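Local coordinates for endoglucanase (Acetivibrio cellulolyticus, PDB 5NRM) that serves here as a type I cohesin domain of a cellulosomal scaffoldin, binding the dockerin of a cellulase and so docking the enzyme onto the complex, at the interface of chains A and B. Coordinates in Å, arbitrary orientation; residue numbers count along the deposited sequence, not the author numbering. Chains: chain A, Endoglucanase; chain B, DocCel5: Type I dockerin repeat domain from A. cellulolyticus family 5 endoglucanase WP_010249057 S51I, L52N mutant.

The interface of chains A and B. Residues chain A 34-36, 77-78, 120; chain B 12-14, 59.
A:Thr34 and A:Asp36, alternate residues of extended strand 34-41, point their side chains at the first turn of dockerin helix 13-23, where B:Ser13 has helical torsions. This is the cohesin-dockerin recognition surface: a sheet face meeting helix ends. B:Ser13 suits the helix start because its short side chain and backbone NH can serve one acceptor. Its hydroxyl OG gives a hydrogen bond of 2.8 Å to carboxylate oxygen A:Asp36 OD1, on the anti lone pair, while B:Ser13 N reaches OD1 from above the carboxylate plane, 63° out of it. Two donors thus grip one oxygen, and the helix N-terminus would favour a negative charge there. With chi1 59°, OG lies between the backbone N and carbonyl carbon, where it also hydrogen-bonds A:Thr34 OG1 at 2.9 Å; with the B:Ser13 proton on OD1, A:Thr34 would be the donor. B:Asn12 caps the turn from its own chain, its amide OD1 accepting from B:Ile14 N at 2.9 Å. The amide side chain crosses A:Thr120 at about a right angle, and the methyl A:Thr120 CG2 touches both B:Asn12 CG and the tip of B:Ile14, a threonine giving the beta-strand an apolar branch. Beyond A:Asp36, two leucines extend the contact to helix 49-59, adding apolar packing beside the polar cluster: A:Leu77 CD1 meets B:Leu59 CD1 at 3.9 Å, methyl to methyl.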
loop_
_atom_site.group_PDB
_atom_site.type_symbol
_atom_site.label_atom_id
_atom_site.label_comp_id
_atom_site.label_asym_id
_atom_site.label_seq_id
_atom_site.Cartn_x
_atom_site.Cartn_y
_atom_site.Cartn_z
ATOM N N THR A 34 5.688 4.710 -5.758
ATOM C CA THR A 34 4.455 4.787 -4.942
ATOM C C THR A 34 3.723 3.463 -4.984
ATOM O O THR A 34 3.760 2.759 -6.031
ATOM C CB THR A 34 3.449 5.911 -5.463
ATOM O OG1 THR A 34 2.500 5.374 -6.405
ATOM C CG2 THR A 34 4.092 6.998 -6.202
ATOM N N ALA A 35 3.001 3.135 -3.934
ATOM C CA ALA A 35 2.115 1.958 -3.944
ATOM C C ALA A 35 1.000 2.147 -2.991
ATOM O O ALA A 35 1.235 2.681 -1.882
ATOM C CB ALA A 35 2.875 0.692 -3.614
ATOM N N ASP A 36 -0.203 1.640 -3.329
ATOM C CA ASP A 36 -1.266 1.489 -2.372
ATOM C C ASP A 36 -2.122 0.339 -2.747
ATOM O O ASP A 36 -2.514 0.203 -3.889
ATOM C CB ASP A 36 -2.113 2.788 -2.158
ATOM C CG ASP A 36 -2.983 3.138 -3.354
ATOM O OD1 ASP A 36 -2.387 3.651 -4.285
ATOM O OD2 ASP A 36 -4.199 2.869 -3.333
ATOM N N LEU A 77 0.690 1.142 2.159
ATOM C CA LEU A 77 1.053 2.367 1.492
ATOM C C LEU A 77 2.581 2.466 1.430
ATOM O O LEU A 77 3.263 2.277 2.468
ATOM C CB LEU A 77 0.521 3.572 2.301
ATOM C CG LEU A 77 0.873 4.957 1.730
ATOM C CD1 LEU A 77 0.196 5.206 0.426
ATOM C CD2 LEU A 77 0.347 5.993 2.709
ATOM N N PHE A 78 3.126 2.897 0.307
ATOM C CA PHE A 78 4.536 3.205 0.142
ATOM C C PHE A 78 4.678 4.492 -0.690
ATOM O O PHE A 78 3.963 4.683 -1.689
ATOM C CB PHE A 78 5.311 2.072 -0.583
ATOM C CG PHE A 78 6.692 2.434 -1.007
ATOM C CD1 PHE A 78 7.794 2.475 -0.091
ATOM C CD2 PHE A 78 6.926 2.834 -2.298
ATOM C CE1 PHE A 78 9.038 2.867 -0.511
ATOM C CE2 PHE A 78 8.205 3.216 -2.747
ATOM C CZ PHE A 78 9.265 3.277 -1.840
ATOM N N THR A 120 -2.697 0.359 -6.848
ATOM C CA THR A 120 -1.982 1.337 -7.617
ATOM C C THR A 120 -0.482 1.356 -7.329
ATOM O O THR A 120 -0.076 1.312 -6.180
ATOM C CB THR A 120 -2.551 2.741 -7.413
ATOM O OG1 THR A 120 -3.935 2.738 -7.811
ATOM C CG2 THR A 120 -1.759 3.829 -8.207
ATOM N N ASN B 12 -5.436 7.929 -4.577
ATOM C CA ASN B 12 -4.490 6.843 -4.441
ATOM C C ASN B 12 -3.068 7.378 -4.228
ATOM O O ASN B 12 -2.871 8.575 -3.981
ATOM C CB ASN B 12 -4.613 5.864 -5.637
ATOM C CG ASN B 12 -4.220 6.493 -6.986
ATOM O OD1 ASN B 12 -3.364 7.375 -7.040
ATOM N ND2 ASN B 12 -4.816 5.979 -8.059
ATOM N N SER B 13 -2.106 6.459 -4.237
ATOM C CA SER B 13 -0.753 6.827 -3.874
ATOM C C SER B 13 -0.050 7.718 -4.918
ATOM O O SER B 13 0.940 8.388 -4.603
ATOM C CB SER B 13 0.098 5.557 -3.627
ATOM O OG SER B 13 0.148 4.726 -4.795
ATOM N N ILE B 14 -0.591 7.752 -6.126
ATOM C CA ILE B 14 -0.085 8.744 -7.115
ATOM C C ILE B 14 -0.555 10.182 -6.755
ATOM O O ILE B 14 0.237 11.110 -6.851
ATOM C CB ILE B 14 -0.415 8.332 -8.559
ATOM C CG1 ILE B 14 0.421 7.042 -8.899
ATOM C CG2 ILE B 14 -0.194 9.493 -9.488
ATOM C CD1 ILE B 14 0.120 6.398 -10.254
ATOM N N LEU B 59 -5.397 6.962 3.124
ATOM C CA LEU B 59 -4.934 5.836 2.331
ATOM C C LEU B 59 -4.650 4.631 3.219
ATOM O O LEU B 59 -4.740 3.495 2.714
ATOM C CB LEU B 59 -3.672 6.240 1.564
ATOM C CG LEU B 59 -3.993 7.221 0.431
ATOM C CD1 LEU B 59 -2.684 7.744 -0.206
ATOM C CD2 LEU B 59 -4.918 6.616 -0.642
#